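Local coordinates for protein uronate isomerase (Caulobacter crescentus, PDB 2Q01) that catalyses the interconversion of D-glucuronate and D-fructuronate, and of D-galacturonate and D-tagaturonate, in bacterial carbohydrate metabolism, at residues Arg22-Gly27 and Met443-Arg448; Ser39-Thr44 and Gln307-Ser312; Phe129-Phe132 and Ser136-Asp139. One frame throughout, in Å; residues are numbered along the deposited sequence. Where two conformers were deposited one is given.

Contact 1: residues Arg22-Gly27 and Met443-Arg448; sequences RSYARG and MVAEHR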
loop_
_atom_site.group_PDB
_atom_site.type_symbol
_atom_site.label_atom_id
_atom_site.label_comp_id
_atom_site.label_asym_id
_atom_site.label_seq_id
_atom_site.Cartn_x
_atom_site.Cartn_y
_atom_site.Cartn_z
ATOM N N ARG B 22 -6.504 23.263 10.717
ATOM C CA ARG B 22 -7.325 22.975 11.893
ATOM C C ARG B 22 -8.563 23.853 11.995
ATOM O O ARG B 22 -9.642 23.373 12.354
ATOM C CB ARG B 22 -6.470 23.104 13.163
ATOM C CG ARG B 22 -7.219 23.007 14.487
ATOM C CD ARG B 22 -6.258 22.777 15.641
ATOM N NE ARG B 22 -5.798 21.393 15.671
ATOM C CZ ARG B 22 -5.381 20.752 16.760
ATOM N NH1 ARG B 22 -5.358 21.366 17.937
ATOM N NH2 ARG B 22 -4.989 19.487 16.669
ATOM N N SER B 23 -8.413 25.132 11.653
ATOM C CA SER B 23 -9.514 26.076 11.761
ATOM C C SER B 23 -10.542 25.923 10.649
ATOM O O SER B 23 -11.724 26.197 10.863
ATOM C CB SER B 23 -9.010 27.511 11.826
ATOM O OG SER B 23 -10.032 28.340 12.343
ATOM N N TYR B 24 -10.096 25.490 9.468
ATOM C CA TYR B 24 -11.028 25.113 8.393
ATOM C C TYR B 24 -11.794 23.854 8.825
ATOM O O TYR B 24 -13.016 23.776 8.672
ATOM C CB TYR B 24 -10.305 24.825 7.074
ATOM C CG TYR B 24 -9.884 26.024 6.242
ATOM C CD1 TYR B 24 -8.570 26.138 5.788
ATOM C CD2 TYR B 24 -10.794 27.020 5.877
ATOM C CE1 TYR B 24 -8.163 27.216 5.011
ATOM C CE2 TYR B 24 -10.394 28.110 5.098
ATOM C CZ TYR B 24 -9.073 28.197 4.669
ATOM O OH TYR B 24 -8.644 29.255 3.899
ATOM N N ALA B 25 -11.056 22.890 9.378
ATOM C CA ALA B 25 -11.597 21.624 9.879
ATOM C C ALA B 25 -12.671 21.839 10.930
ATOM O O ALA B 25 -13.774 21.305 10.810
ATOM C CB ALA B 25 -10.471 20.749 10.432
ATOM N N ARG B 26 -12.341 22.654 11.930
ATOM C CA ARG B 26 -13.256 23.045 13.006
ATOM C C ARG B 26 -14.555 23.650 12.472
ATOM O O ARG B 26 -15.643 23.343 12.969
ATOM C CB ARG B 26 -12.546 24.039 13.932
ATOM C CG ARG B 26 -13.311 24.415 15.178
ATOM C CD ARG B 26 -12.657 25.571 15.910
ATOM N NE ARG B 26 -11.389 25.199 16.537
ATOM C CZ ARG B 26 -10.203 25.709 16.214
ATOM N NH1 ARG B 26 -9.114 25.307 16.859
ATOM N NH2 ARG B 26 -10.097 26.626 15.259
ATOM N N GLY B 27 -14.428 24.493 11.452
ATOM C CA GLY B 27 -15.571 25.146 10.822
ATOM C C GLY B 27 -16.471 24.209 10.042
ATOM O O GLY B 27 -17.695 24.359 10.061
ATOM N N MET B 443 -7.647 19.994 1.754
ATOM C CA MET B 443 -7.928 20.336 0.360
ATOM C C MET B 443 -8.104 21.838 0.216
ATOM O O MET B 443 -7.643 22.418 -0.763
ATOM C CB MET B 443 -9.172 19.609 -0.185
ATOM C CG MET B 443 -9.129 18.080 -0.128
ATOM S SD MET B 443 -7.673 17.356 -0.899
ATOM C CE MET B 443 -8.213 17.280 -2.601
ATOM N N VAL B 444 -8.771 22.459 1.191
ATOM C CA VAL B 444 -8.987 23.907 1.188
ATOM C C VAL B 444 -7.696 24.682 1.479
ATOM O O VAL B 444 -7.395 25.658 0.788
ATOM C CB VAL B 444 -10.116 24.320 2.151
ATOM C CG1 VAL B 444 -10.273 25.838 2.195
ATOM C CG2 VAL B 444 -11.419 23.691 1.722
ATOM N N ALA B 445 -6.930 24.226 2.473
ATOM C CA ALA B 445 -5.663 24.867 2.866
ATOM C C ALA B 445 -4.596 24.811 1.781
ATOM O O ALA B 445 -3.785 25.724 1.663
ATOM C CB ALA B 445 -5.136 24.247 4.149
ATOM N N GLU B 446 -4.599 23.738 0.992
ATOM C CA GLU B 446 -3.680 23.595 -0.139
ATOM C C GLU B 446 -4.323 24.058 -1.453
ATOM O O GLU B 446 -3.741 23.894 -2.526
ATOM C CB GLU B 446 -3.192 22.151 -0.265
ATOM C CG GLU B 446 -2.401 21.633 0.937
ATOM C CD GLU B 446 -1.749 20.278 0.686
ATOM O OE1 GLU B 446 -1.042 19.782 1.591
ATOM O OE2 GLU B 446 -1.930 19.709 -0.413
ATOM N N HIS B 447 -5.520 24.639 -1.348
ATOM C CA HIS B 447 -6.247 25.271 -2.472
ATOM C C HIS B 447 -6.572 24.291 -3.604
ATOM O O HIS B 447 -6.571 24.648 -4.787
ATOM C CB HIS B 447 -5.510 26.520 -2.998
ATOM C CG HIS B 447 -4.852 27.331 -1.923
ATOM N ND1 HIS B 447 -5.563 28.074 -1.006
ATOM C CD2 HIS B 447 -3.546 27.497 -1.611
ATOM C CE1 HIS B 447 -4.724 28.671 -0.182
ATOM N NE2 HIS B 447 -3.494 28.338 -0.527
ATOM N N ARG B 448 -6.844 23.050 -3.214
ATOM C CA ARG B 448 -7.225 21.988 -4.135
ATOM C C ARG B 448 -8.736 21.949 -4.243
ATOM O O ARG B 448 -9.294 21.270 -5.107
ATOM C CB ARG B 448 -6.704 20.641 -3.636
ATOM C CG ARG B 448 -5.210 20.603 -3.418
ATOM C CD ARG B 448 -4.673 19.219 -3.659
ATOM N NE ARG B 448 -4.644 18.390 -2.467
ATOM C CZ ARG B 448 -4.494 17.072 -2.485
ATOM N NH1 ARG B 448 -4.381 16.425 -3.638
ATOM N NH2 ARG B 448 -4.480 16.400 -1.346
#
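V444 and A445, the two residues that meet the ring of Y24, lie in a helix end closed by two backbone bonds, the shorter running from R448 N to M443 O at 2.7 Å. The other joins H447 N to V444 O at 3.0 Å, and H447 takes a positive phi (61°). Between the two segments the contact is apolar. V444 CG1 stands 3.5 Å above the plane of the Y24 ring, over its centre: a CH-pi contact whose nearest atom pair is CG1 and Y24 CZ, 3.6 Å apart. Because CG1 is anti to the backbone N of V444 (chi1 177°), this methyl is the branch that reaches the ring. A445 comes in obliquely, its CA 4.0 Å from Y24 CE1 and its CB 4.2 Å from Y24 CD1.

The two backbone bonds make this a Schellman motif with H447 as C-prime residue; it ends helix 425-445, against which helix 19-30 packs with Y24 and A25. L451 of helix 451-469 also touches both Y24 and V444. With an alanine in place of Y24, the V444 methyl would probably lose the aromatic surface it rests on, opening a gap between the helices.

Within the same turn, E446 OE2 is a long 3.7 Å from R448 NE and well out of the guanidinium plane; the stronger partner of R448 is E394 of the second subunit. Other subunits use this turn too: R22 of the second subunit bonds to A445 O and H447 NE2, and this chain's own R22 to the same atoms of the third.

Contact 2: residues Ser39-Thr44 and Gln307-Ser312; sequences SPHGHT and QIHPGS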
loop_
_atom_site.group_PDB
_atom_site.type_symbol
_atom_site.label_atom_id
_atom_site.label_comp_id
_atom_site.label_asym_id
_atom_site.label_seq_id
_atom_site.Cartn_x
_atom_site.Cartn_y
_atom_site.Cartn_z
ATOM N N SER B 39 -27.242 5.339 10.124
ATOM C CA SER B 39 -26.444 4.146 10.341
ATOM C C SER B 39 -26.988 2.965 9.516
ATOM O O SER B 39 -27.688 2.100 10.045
ATOM C CB SER B 39 -26.409 3.828 11.837
ATOM O OG SER B 39 -25.569 2.728 12.105
ATOM N N PRO B 40 -26.634 2.913 8.216
ATOM C CA PRO B 40 -27.322 2.037 7.271
ATOM C C PRO B 40 -26.811 0.587 7.223
ATOM O O PRO B 40 -27.397 -0.240 6.523
ATOM C CB PRO B 40 -27.097 2.741 5.936
ATOM C CG PRO B 40 -25.810 3.497 6.108
ATOM C CD PRO B 40 -25.541 3.664 7.570
ATOM N N HIS B 41 -25.745 0.285 7.966
ATOM C CA HIS B 41 -25.273 -1.087 8.128
ATOM C C HIS B 41 -24.651 -1.307 9.502
ATOM O O HIS B 41 -23.678 -0.640 9.868
ATOM C CB HIS B 41 -24.266 -1.460 7.034
ATOM C CG HIS B 41 -23.816 -2.888 7.096
ATOM N ND1 HIS B 41 -22.534 -3.251 7.452
ATOM C CD2 HIS B 41 -24.483 -4.045 6.866
ATOM C CE1 HIS B 41 -22.428 -4.567 7.424
ATOM N NE2 HIS B 41 -23.597 -5.073 7.075
ATOM N N GLY B 42 -25.208 -2.256 10.252
ATOM C CA GLY B 42 -24.715 -2.564 11.592
ATOM C C GLY B 42 -25.251 -3.850 12.190
ATOM O O GLY B 42 -26.069 -4.540 11.572
ATOM N N HIS B 43 -24.801 -4.153 13.409
ATOM C CA HIS B 43 -25.082 -5.439 14.051
ATOM C C HIS B 43 -25.654 -5.341 15.466
ATOM O O HIS B 43 -25.377 -6.196 16.310
ATOM C CB HIS B 43 -23.822 -6.312 14.053
ATOM C CG HIS B 43 -23.313 -6.635 12.684
ATOM N ND1 HIS B 43 -23.757 -7.721 11.960
ATOM C CD2 HIS B 43 -22.408 -6.004 11.900
ATOM C CE1 HIS B 43 -23.142 -7.748 10.791
ATOM N NE2 HIS B 43 -22.319 -6.717 10.729
ATOM N N THR B 44 -26.459 -4.314 15.724
ATOM C CA THR B 44 -27.155 -4.203 17.008
ATOM C C THR B 44 -28.333 -5.178 17.044
ATOM O O THR B 44 -28.845 -5.583 15.992
ATOM C CB THR B 44 -27.642 -2.753 17.315
ATOM O OG1 THR B 44 -28.629 -2.353 16.357
ATOM C CG2 THR B 44 -26.474 -1.758 17.306
ATOM N N GLN B 307 -24.654 -4.845 -0.867
ATOM C CA GLN B 307 -23.332 -4.619 -0.281
ATOM C C GLN B 307 -22.462 -5.870 -0.324
ATOM O O GLN B 307 -22.834 -6.914 0.205
ATOM C CB GLN B 307 -23.445 -4.138 1.164
ATOM C CG GLN B 307 -24.375 -2.965 1.377
ATOM C CD GLN B 307 -24.567 -2.655 2.849
ATOM O OE1 GLN B 307 -25.500 -3.149 3.481
ATOM N NE2 GLN B 307 -23.671 -1.848 3.408
ATOM N N ILE B 308 -21.290 -5.757 -0.939
ATOM C CA ILE B 308 -20.328 -6.847 -0.921
ATOM C C ILE B 308 -19.188 -6.551 0.063
ATOM O O ILE B 308 -18.450 -5.571 -0.090
ATOM C CB ILE B 308 -19.810 -7.184 -2.342
ATOM C CG1 ILE B 308 -20.992 -7.491 -3.273
ATOM C CG2 ILE B 308 -18.830 -8.367 -2.298
ATOM C CD1 ILE B 308 -20.635 -7.524 -4.746
ATOM N N HIS B 309 -19.084 -7.410 1.078
ATOM C CA HIS B 309 -18.053 -7.362 2.116
ATOM C C HIS B 309 -17.105 -8.568 2.008
ATOM O O HIS B 309 -17.202 -9.497 2.817
ATOM C CB HIS B 309 -18.717 -7.420 3.494
ATOM C CG HIS B 309 -19.254 -6.111 3.977
ATOM N ND1 HIS B 309 -20.589 -5.782 3.895
ATOM C CD2 HIS B 309 -18.643 -5.061 4.573
ATOM C CE1 HIS B 309 -20.776 -4.579 4.408
ATOM N NE2 HIS B 309 -19.610 -4.119 4.827
ATOM N N PRO B 310 -16.186 -8.575 1.023
ATOM C CA PRO B 310 -15.392 -9.786 0.881
ATOM C C PRO B 310 -14.024 -9.758 1.578
ATOM O O PRO B 310 -13.547 -8.695 1.992
ATOM C CB PRO B 310 -15.192 -9.870 -0.631
ATOM C CG PRO B 310 -15.169 -8.419 -1.081
ATOM C CD PRO B 310 -15.827 -7.584 -0.008
ATOM N N GLY B 311 -13.416 -10.937 1.705
ATOM C CA GLY B 311 -11.986 -11.042 1.972
ATOM C C GLY B 311 -11.578 -11.310 3.401
ATOM O O GLY B 311 -10.441 -11.023 3.786
ATOM N N SER B 312 -12.492 -11.862 4.188
ATOM C CA SER B 312 -12.180 -12.216 5.562
ATOM C C SER B 312 -11.934 -13.720 5.717
ATOM O O SER B 312 -12.780 -14.537 5.355
ATOM C CB SER B 312 -13.297 -11.747 6.493
ATOM O OG SER B 312 -12.959 -11.991 7.843
HETATM O O HOH W 1 -27.084 -2.759 5.641
#
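H41 points its side chain at Q307 and H309, with CG anti to the backbone N (chi1 -176°). Its CB rests against the amide of Q307, 3.7 Å from NE2, and CG lies almost as near the same nitrogen. One atom further, CD2 meets Q307 OE1 at 3.6 Å; the amide stands nearly upright to the imidazole, the planes 84° apart. On the other branch, ND1 passes H309 CE1 at 3.8 Å, and CE1 makes the closest approach, 3.4 Å from H309 CE1, which lies over one face of the H41 ring. The imidazole planes are 23° apart, offset so that little of one ring overlies the other. At the tip, H41 NE2 has a weak hydrogen bond to D251, whose carboxylate also takes H309 ND1. Q307 OE1 is bonded to S249 OG and accepts from a water 2.7 Å away, which donates as well to P40 O and lies in plane at the H41 ring edge. Strand 37-39 runs out into H41-G42-H43 and strand 305-308 into H309: histidines at the C-terminal ends of parallel strands, consistent with the active-site mouth of a metallo-dependent hydrolase TIM barrel, a superfamily with a hallmark His-X-His after the first strand.

Contact 3: residues Phe129-Phe132 and Ser136-Asp139; sequences FTEF and SNAD
One hydrogen bond ties N137 to the backbone of F132: ND2 donates to F132 O across 2.8 Å, with a fairly straight N-H...O angle of 158°. The oxygen lies almost in the amide plane of N137, where an amide N-H can point nearly straight at it. At the acceptor the geometry is less regular: ND2 sits above the carbonyl plane, 61° out of it, and not on a lone pair. N137 CG is anti to its own backbone N (chi1 -153°), which carries the amide across to the loop 129-132.

The remaining touches are van der Waals and electrostatic. E131 CB packs on ND2 of N137 at 3.5 Å. Further along that side chain, OE1 comes 3.5 Å from N137 OD1, the carboxylate and amide planes roughly parallel; two oxygens this close are likely to repel mildly rather than bond. The F132 side chain turns from N137 and makes a cation-pi contact with R5, and it also packs on E453 of the third subunit.

As a local link, the contact folds the loop after helix 114-126 back on the residues that lead into helix 138-149. Y141 of the latter helix stacks on F129 and bonds E131 O, while D139 forms salt bridges with R97 and R101 of helix 96-105.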
loop_
_atom_site.group_PDB
_atom_site.type_symbol
_atom_site.label_atom_id
_atom_site.label_comp_id
_atom_site.label_asym_id
_atom_site.label_seq_id
_atom_site.Cartn_x
_atom_site.Cartn_y
_atom_site.Cartn_z
ATOM N N PHE B 129 -17.795 10.949 32.981
ATOM C CA PHE B 129 -16.631 10.687 33.829
ATOM C C PHE B 129 -15.608 11.807 33.705
ATOM O O PHE B 129 -15.506 12.450 32.658
ATOM C CB PHE B 129 -15.974 9.351 33.475
ATOM C CG PHE B 129 -16.656 8.161 34.080
ATOM C CD1 PHE B 129 -17.512 7.379 33.325
ATOM C CD2 PHE B 129 -16.438 7.820 35.409
ATOM C CE1 PHE B 129 -18.150 6.275 33.879
ATOM C CE2 PHE B 129 -17.071 6.718 35.974
ATOM C CZ PHE B 129 -17.931 5.945 35.203
ATOM N N THR B 130 -14.853 12.032 34.776
ATOM C CA THR B 130 -13.888 13.124 34.811
ATOM C C THR B 130 -12.453 12.639 35.038
ATOM O O THR B 130 -11.498 13.388 34.822
ATOM C CB THR B 130 -14.294 14.219 35.838
ATOM O OG1 THR B 130 -13.342 15.287 35.796
ATOM C CG2 THR B 130 -14.371 13.662 37.260
ATOM N N GLU B 131 -12.311 11.387 35.461
ATOM C CA GLU B 131 -10.993 10.778 35.655
ATOM C C GLU B 131 -10.754 9.658 34.642
ATOM O O GLU B 131 -11.696 9.002 34.203
ATOM C CB GLU B 131 -10.854 10.239 37.081
ATOM C CG GLU B 131 -10.917 11.305 38.170
ATOM C CD GLU B 131 -11.493 10.779 39.477
ATOM O OE1 GLU B 131 -11.345 9.570 39.767
ATOM O OE2 GLU B 131 -12.098 11.582 40.218
ATOM N N PHE B 132 -9.489 9.456 34.280
ATOM C CA PHE B 132 -9.092 8.437 33.314
ATOM C C PHE B 132 -9.111 7.059 33.963
ATOM O O PHE B 132 -8.723 6.909 35.127
ATOM C CB PHE B 132 -7.688 8.738 32.789
ATOM C CG PHE B 132 -7.387 8.130 31.449
ATOM C CD1 PHE B 132 -7.654 8.832 30.278
ATOM C CD2 PHE B 132 -6.814 6.863 31.353
ATOM C CE1 PHE B 132 -7.372 8.277 29.033
ATOM C CE2 PHE B 132 -6.531 6.298 30.112
ATOM C CZ PHE B 132 -6.810 7.008 28.951
ATOM N N SER B 136 -6.739 1.544 39.867
ATOM C CA SER B 136 -7.262 2.124 41.112
ATOM C C SER B 136 -8.613 2.835 40.936
ATOM O O SER B 136 -9.285 3.167 41.914
ATOM C CB SER B 136 -6.238 3.093 41.705
ATOM O OG SER B 136 -5.897 4.092 40.760
ATOM N N ASN B 137 -8.996 3.063 39.684
ATOM C CA ASN B 137 -10.217 3.773 39.336
ATOM C C ASN B 137 -11.319 2.808 38.919
ATOM O O ASN B 137 -12.464 3.211 38.714
ATOM C CB ASN B 137 -9.912 4.725 38.181
ATOM C CG ASN B 137 -10.822 5.923 38.151
ATOM O OD1 ASN B 137 -11.660 6.111 39.034
ATOM N ND2 ASN B 137 -10.660 6.753 37.132
ATOM N N ALA B 138 -10.951 1.529 38.814
ATOM C CA ALA B 138 -11.770 0.484 38.195
ATOM C C ALA B 138 -13.148 0.310 38.810
ATOM O O ALA B 138 -14.156 0.322 38.098
ATOM C CB ALA B 138 -11.027 -0.833 38.228
ATOM N N ASP B 139 -13.182 0.150 40.130
ATOM C CA ASP B 139 -14.418 -0.129 40.859
ATOM C C ASP B 139 -15.393 1.043 40.820
ATOM O O ASP B 139 -16.606 0.841 40.778
ATOM C CB ASP B 139 -14.107 -0.531 42.305
ATOM C CG ASP B 139 -13.502 -1.924 42.406
ATOM O OD1 ASP B 139 -12.353 -2.045 42.887
ATOM O OD2 ASP B 139 -14.171 -2.898 41.995
#

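How the contacts relate
Along the chain the three contacts are nested: contact 1 closes the widest loop, contact 2 lies inside it, and contact 3 inside that of contact 2. In space none touches another. Contact 2 is central, its centre about 4 Å from that of the chain, and belongs to the likely active-site mouth. Contacts 1 and 3 are peripheral, with centres about 29 and 30 Å from the chain centre; contact 1 meets both other subunits and contact 3 the third, whereas no other chain reaches contact 2. Nearest atoms are about 21 Å apart between contacts 1 and 2, 20 Å between contacts 2 and 3, and 17 Å between contacts 1 and 3.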